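Local structure of YARHG domain-containing protein (Legionella pneumophila subsp. pneumophila, 4G2A) at residues Tyr93-Thr98 against Asp123-Lys128; Gly7-Leu12 against Leu119-Ala124. The protein is of unknown function but may bind nutrients, and combines a DUF4424 region with a YARHG domain. All coordinates share one frame; numbering follows the deposited sequence.

Contact 1: Tyr93-Thr98 against Asp123-Lys128; sequences YDFLVT and DAYFWK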
loop_
_atom_site.group_PDB
_atom_site.type_symbol
_atom_site.label_atom_id
_atom_site.label_comp_id
_atom_site.label_asym_id
_atom_site.label_seq_id
_atom_site.Cartn_x
_atom_site.Cartn_y
_atom_site.Cartn_z
ATOM N N TYR A 93 -1.417 -11.702 -7.407
ATOM C CA TYR A 93 -2.140 -12.939 -7.186
ATOM C C TYR A 93 -3.490 -12.893 -7.826
ATOM O O TYR A 93 -4.206 -11.903 -7.677
ATOM C CB TYR A 93 -2.275 -13.197 -5.661
ATOM C CG TYR A 93 -0.938 -13.194 -4.971
ATOM C CD1 TYR A 93 -0.099 -14.302 -5.034
ATOM C CD2 TYR A 93 -0.460 -12.050 -4.342
ATOM C CE1 TYR A 93 1.167 -14.285 -4.456
ATOM C CE2 TYR A 93 0.817 -12.013 -3.786
ATOM C CZ TYR A 93 1.619 -13.141 -3.832
ATOM O OH TYR A 93 2.872 -13.134 -3.283
ATOM N N ASP A 94 -3.853 -13.992 -8.497
ATOM C CA ASP A 94 -5.160 -14.239 -9.119
ATOM C C ASP A 94 -5.545 -13.096 -10.046
ATOM O O ASP A 94 -6.635 -12.529 -9.944
ATOM C CB ASP A 94 -6.253 -14.496 -8.048
ATOM C CG ASP A 94 -5.871 -15.578 -7.045
ATOM O OD1 ASP A 94 -5.607 -16.729 -7.477
ATOM O OD2 ASP A 94 -5.805 -15.269 -5.833
ATOM N N PHE A 95 -4.615 -12.736 -10.923
ATOM C CA PHE A 95 -4.818 -11.713 -11.932
ATOM C C PHE A 95 -5.874 -12.176 -12.908
ATOM O O PHE A 95 -5.759 -13.255 -13.495
ATOM C CB PHE A 95 -3.511 -11.410 -12.666
ATOM C CG PHE A 95 -3.668 -10.364 -13.742
ATOM C CD1 PHE A 95 -3.667 -9.006 -13.422
ATOM C CD2 PHE A 95 -3.813 -10.733 -15.079
ATOM C CE1 PHE A 95 -3.826 -8.033 -14.417
ATOM C CE2 PHE A 95 -3.946 -9.759 -16.077
ATOM C CZ PHE A 95 -3.952 -8.415 -15.738
ATOM N N LEU A 96 -6.916 -11.360 -13.049
ATOM C CA LEU A 96 -8.013 -11.559 -13.974
ATOM C C LEU A 96 -8.186 -10.290 -14.801
ATOM O O LEU A 96 -8.281 -9.204 -14.223
ATOM C CB LEU A 96 -9.327 -11.890 -13.233
ATOM C CG LEU A 96 -9.381 -13.129 -12.347
ATOM C CD1 LEU A 96 -10.673 -13.137 -11.560
ATOM C CD2 LEU A 96 -9.217 -14.426 -13.162
ATOM N N VAL A 97 -8.232 -10.429 -16.143
ATOM C CA VAL A 97 -8.456 -9.334 -17.082
ATOM C C VAL A 97 -9.679 -9.658 -17.951
ATOM O O VAL A 97 -9.850 -10.801 -18.405
ATOM C CB VAL A 97 -7.197 -8.949 -17.927
ATOM C CG1 VAL A 97 -6.551 -10.158 -18.606
ATOM C CG2 VAL A 97 -7.496 -7.839 -18.933
ATOM N N THR A 98 -10.560 -8.646 -18.112
ATOM C CA THR A 98 -11.740 -8.687 -18.971
ATOM C C THR A 98 -11.593 -7.593 -20.041
ATOM O O THR A 98 -11.177 -6.470 -19.733
ATOM C CB THR A 98 -13.070 -8.552 -18.193
ATOM O OG1 THR A 98 -13.255 -7.206 -17.768
ATOM C CG2 THR A 98 -13.184 -9.508 -17.013
ATOM N N ASP A 123 8.806 -8.648 -16.577
ATOM C CA ASP A 123 7.731 -9.636 -16.677
ATOM C C ASP A 123 6.380 -8.969 -16.771
ATOM O O ASP A 123 6.156 -7.960 -16.123
ATOM C CB ASP A 123 7.767 -10.585 -15.469
ATOM C CG ASP A 123 9.134 -11.189 -15.215
ATOM O OD1 ASP A 123 9.464 -12.202 -15.863
ATOM O OD2 ASP A 123 9.881 -10.631 -14.387
ATOM N N ALA A 124 5.479 -9.520 -17.603
ATOM C CA ALA A 124 4.126 -8.985 -17.808
ATOM C C ALA A 124 3.158 -10.083 -18.237
ATOM O O ALA A 124 3.597 -11.136 -18.687
ATOM C CB ALA A 124 4.150 -7.883 -18.867
ATOM N N TYR A 125 1.841 -9.840 -18.061
ATOM C CA TYR A 125 0.732 -10.667 -18.560
ATOM C C TYR A 125 0.236 -9.990 -19.817
ATOM O O TYR A 125 0.035 -8.780 -19.801
ATOM C CB TYR A 125 -0.398 -10.837 -17.532
ATOM C CG TYR A 125 0.008 -11.582 -16.281
ATOM C CD1 TYR A 125 0.635 -12.826 -16.354
ATOM C CD2 TYR A 125 -0.274 -11.069 -15.019
ATOM C CE1 TYR A 125 1.010 -13.516 -15.199
ATOM C CE2 TYR A 125 0.097 -11.753 -13.859
ATOM C CZ TYR A 125 0.733 -12.978 -13.955
ATOM O OH TYR A 125 1.134 -13.629 -12.814
ATOM N N PHE A 126 0.106 -10.732 -20.917
ATOM C CA PHE A 126 -0.284 -10.178 -22.222
ATOM C C PHE A 126 -1.658 -10.652 -22.673
ATOM O O PHE A 126 -2.059 -11.781 -22.389
ATOM C CB PHE A 126 0.753 -10.567 -23.298
ATOM C CG PHE A 126 2.143 -9.993 -23.119
ATOM C CD1 PHE A 126 3.065 -10.606 -22.272
ATOM C CD2 PHE A 126 2.555 -8.884 -23.849
ATOM C CE1 PHE A 126 4.346 -10.075 -22.100
ATOM C CE2 PHE A 126 3.850 -8.369 -23.702
ATOM C CZ PHE A 126 4.739 -8.971 -22.828
ATOM N N TRP A 127 -2.363 -9.796 -23.421
ATOM C CA TRP A 127 -3.671 -10.102 -23.998
ATOM C C TRP A 127 -3.888 -9.252 -25.268
ATOM O O TRP A 127 -3.299 -8.175 -25.407
ATOM C CB TRP A 127 -4.806 -9.894 -22.961
ATOM C CG TRP A 127 -5.000 -8.472 -22.509
ATOM C CD1 TRP A 127 -5.884 -7.566 -23.020
ATOM C CD2 TRP A 127 -4.355 -7.820 -21.408
ATOM N NE1 TRP A 127 -5.766 -6.366 -22.362
ATOM C CE2 TRP A 127 -4.860 -6.502 -21.345
ATOM C CE3 TRP A 127 -3.380 -8.217 -20.474
ATOM C CZ2 TRP A 127 -4.414 -5.570 -20.395
ATOM C CZ3 TRP A 127 -2.937 -7.291 -19.543
ATOM C CH2 TRP A 127 -3.453 -5.983 -19.511
ATOM N N LYS A 128 -4.727 -9.743 -26.191
ATOM C CA LYS A 128 -5.038 -9.010 -27.421
ATOM C C LYS A 128 -6.267 -8.165 -27.211
ATOM O O LYS A 128 -7.144 -8.528 -26.424
ATOM C CB LYS A 128 -5.244 -9.953 -28.626
ATOM C CG LYS A 128 -4.019 -10.778 -29.013
ATOM C CD LYS A 128 -2.942 -9.993 -29.791
ATOM C CE LYS A 128 -1.609 -10.708 -29.795
ATOM N NZ LYS A 128 -1.695 -12.081 -30.377
#
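F95 and V97 of strand 95-99 meet Y125 and W127 of strand 123-131 through side chains alone, in the pairs F95-Y125 and V97-W127. Strand 102-110 lies between the two and pairs antiparallel with each, which explains why strands 95-98 and 123-128 run in nearly the same direction, 18° apart. Their axes are 9.5 Å from each other at the closest approach. The gap is bridged by aromatic rings and a branched aliphatic side chain.

Aromatic contact links F95 to both partners. Its ring is near parallel to that of Y125, with planes at 26°, but the two are displaced so that overlap is slight. The centroids stand 5.1 Å apart. Y125 CD2 and CE2 make the touch: CD2 sits over one face of F95, toward its rim and 3.6 Å from F95 CD2, while CE2 approaches F95 CB. With CG of F95 trans to the main-chain nitrogen (chi1 179°), the phenyl ring is carried toward strand 123-131 and alongside Y125. At the far end of the phenylalanine, F95 CZ comes within 4.1 Å of W127 CZ3, the two side chains crossing at about a right angle.

A CH-pi contact supplies the second half. V97 CG2 stands 3.8 Å above the plane of the W127 indole, over its five-membered ring. V97 CG1 is more distant, near W127 CE3, leaving CG2 as the methyl centred on the indole.

Around this core F66 stacks on F95, F68 meets Y125, and the H141 ring packs against both F95 and W127. The Y125 side chain also touches R108. The arrangement is consistent with side chains on the concave side of a strongly curled, barrel-like array of strands, meeting across the intervening strand 102-110.

Contact 2: Gly7-Leu12 against Leu119-Ala124; sequences GGEGSL and LYYEDA
Y121 reaches across with its hydroxyl toward E9 and its CE2 side toward S11, where two loops lead into a curled, barrel-like array of strands. E9 lies in the loop before strand 10-15, Y121 in the loop before strand 123-131, and both of these strands pair antiparallel with strand 60-68; S11 is the strand residue of the three. The carboxylate of E9 and the phenol ring stand almost perpendicular, their planes 87° apart, while the two side chains cross at a slant. The modelled 2.3 Å between E9 OE2 and Y121 OH is too short to be trusted, so both the bonding and the exact placement of OE2, modelled at the ring edge, remain doubtful. E9 gets its carboxylate to the tyrosine by a chain extended beyond CG, starting from a CG placed between the backbone N and carbonyl carbon (chi1 59°). R158 and V160 of strand 155-160 also touch the glutamate, and P69 lies against Y121. S11, which points toward the loop from strand 10-15 and also rests on P67, approaches the ring near its plane, where S11 OG lies 4.0 Å from Y121 CE2.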
loop_
_atom_site.group_PDB
_atom_site.type_symbol
_atom_site.label_atom_id
_atom_site.label_comp_id
_atom_site.label_asym_id
_atom_site.label_seq_id
_atom_site.Cartn_x
_atom_site.Cartn_y
_atom_site.Cartn_z
ATOM N N GLY A 7 5.948 -6.550 -1.146
ATOM C CA GLY A 7 4.658 -7.208 -1.301
ATOM C C GLY A 7 4.032 -7.198 -2.686
ATOM O O GLY A 7 3.074 -7.933 -2.931
ATOM N N GLY A 8 4.564 -6.385 -3.588
ATOM C CA GLY A 8 4.027 -6.240 -4.941
ATOM C C GLY A 8 3.265 -4.942 -5.086
ATOM O O GLY A 8 3.020 -4.242 -4.099
ATOM N N GLU A 9 2.918 -4.590 -6.322
ATOM C CA GLU A 9 2.207 -3.340 -6.596
ATOM C C GLU A 9 1.426 -3.413 -7.912
ATOM O O GLU A 9 1.663 -4.299 -8.745
ATOM C CB GLU A 9 3.178 -2.133 -6.614
ATOM C CG GLU A 9 4.324 -2.177 -7.634
ATOM C CD GLU A 9 4.923 -0.820 -7.987
ATOM O OE1 GLU A 9 4.236 0.216 -7.817
ATOM O OE2 GLU A 9 6.064 -0.794 -8.498
ATOM N N GLY A 10 0.521 -2.460 -8.080
ATOM C CA GLY A 10 -0.266 -2.330 -9.289
ATOM C C GLY A 10 0.411 -1.485 -10.350
ATOM O O GLY A 10 1.343 -0.720 -10.070
ATOM N N SER A 11 -0.024 -1.666 -11.589
ATOM C CA SER A 11 0.528 -0.940 -12.732
ATOM C C SER A 11 -0.551 -0.714 -13.772
ATOM O O SER A 11 -1.461 -1.549 -13.903
ATOM C CB SER A 11 1.683 -1.722 -13.360
ATOM O OG SER A 11 2.898 -1.629 -12.632
ATOM N N LEU A 12 -0.457 0.411 -14.506
ATOM C CA LEU A 12 -1.357 0.697 -15.633
ATOM C C LEU A 12 -1.137 -0.360 -16.732
ATOM O O LEU A 12 0.000 -0.844 -16.843
ATOM C CB LEU A 12 -1.068 2.107 -16.242
ATOM C CG LEU A 12 -1.632 3.341 -15.567
ATOM C CD1 LEU A 12 -1.226 4.567 -16.320
ATOM C CD2 LEU A 12 -3.159 3.298 -15.468
ATOM N N LEU A 119 8.831 2.394 -16.756
ATOM C CA LEU A 119 8.665 0.941 -16.759
ATOM C C LEU A 119 9.981 0.291 -16.316
ATOM O O LEU A 119 10.988 0.413 -17.017
ATOM C CB LEU A 119 8.204 0.432 -18.142
ATOM C CG LEU A 119 8.071 -1.081 -18.300
ATOM C CD1 LEU A 119 7.024 -1.640 -17.361
ATOM C CD2 LEU A 119 7.776 -1.458 -19.725
ATOM N N TYR A 120 9.977 -0.364 -15.134
ATOM C CA TYR A 120 11.162 -1.011 -14.564
ATOM C C TYR A 120 11.072 -2.542 -14.529
ATOM O O TYR A 120 12.018 -3.195 -14.088
ATOM C CB TYR A 120 11.405 -0.486 -13.140
ATOM C CG TYR A 120 11.919 0.933 -13.124
ATOM C CD1 TYR A 120 13.275 1.207 -13.263
ATOM C CD2 TYR A 120 11.047 2.008 -13.002
ATOM C CE1 TYR A 120 13.749 2.518 -13.296
ATOM C CE2 TYR A 120 11.510 3.319 -13.010
ATOM C CZ TYR A 120 12.863 3.569 -13.152
ATOM O OH TYR A 120 13.309 4.858 -13.154
ATOM N N TYR A 121 9.955 -3.113 -14.969
ATOM C CA TYR A 121 9.745 -4.567 -14.904
ATOM C C TYR A 121 10.013 -5.264 -16.212
ATOM O O TYR A 121 9.805 -4.687 -17.276
ATOM C CB TYR A 121 8.323 -4.883 -14.420
ATOM C CG TYR A 121 8.027 -4.259 -13.083
ATOM C CD1 TYR A 121 8.941 -4.348 -12.035
ATOM C CD2 TYR A 121 6.855 -3.545 -12.868
ATOM C CE1 TYR A 121 8.692 -3.750 -10.808
ATOM C CE2 TYR A 121 6.595 -2.937 -11.642
ATOM C CZ TYR A 121 7.513 -3.059 -10.613
ATOM O OH TYR A 121 7.281 -2.501 -9.395
ATOM N N GLU A 122 10.464 -6.528 -16.116
ATOM C CA GLU A 122 10.803 -7.383 -17.263
ATOM C C GLU A 122 9.720 -8.433 -17.539
ATOM O O GLU A 122 9.726 -9.046 -18.612
ATOM C CB GLU A 122 12.151 -8.083 -17.043
ATOM C CG GLU A 122 13.359 -7.172 -17.214
ATOM C CD GLU A 122 13.858 -6.425 -15.986
ATOM O OE1 GLU A 122 13.350 -6.679 -14.868
ATOM O OE2 GLU A 122 14.788 -5.598 -16.141
ATOM N N ASP A 123 8.806 -8.648 -16.577
ATOM C CA ASP A 123 7.731 -9.636 -16.677
ATOM C C ASP A 123 6.380 -8.969 -16.771
ATOM O O ASP A 123 6.156 -7.960 -16.123
ATOM C CB ASP A 123 7.767 -10.585 -15.469
ATOM C CG ASP A 123 9.134 -11.189 -15.215
ATOM O OD1 ASP A 123 9.464 -12.202 -15.863
ATOM O OD2 ASP A 123 9.881 -10.631 -14.387
ATOM N N ALA A 124 5.479 -9.520 -17.603
ATOM C CA ALA A 124 4.126 -8.985 -17.808
ATOM C C ALA A 124 3.158 -10.083 -18.237
ATOM O O ALA A 124 3.597 -11.136 -18.687
ATOM C CB ALA A 124 4.150 -7.883 -18.867
#

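How the contacts relate
Contacts 1 and 2 lie with their centres about 11 Å apart, on the same side of the chain's centre. Along the chain the order is 7-12, 93-98, 119-124 and 123-128. The contacts use successive parts of 119-128: contact 2 takes Y121 in the loop, contact 1 takes Y125 and W127 in the strand, and the shared D123 and A124 only connect them. Strands 10-15 and 102-110 flank the antiparallel pair 60-68/123-131 on its two sides, with 95-99 beyond 102-110. The two contacts thus pack neighbouring sectors of what appears to be one barrel-like ring of strands, apart from the helical C-terminal part.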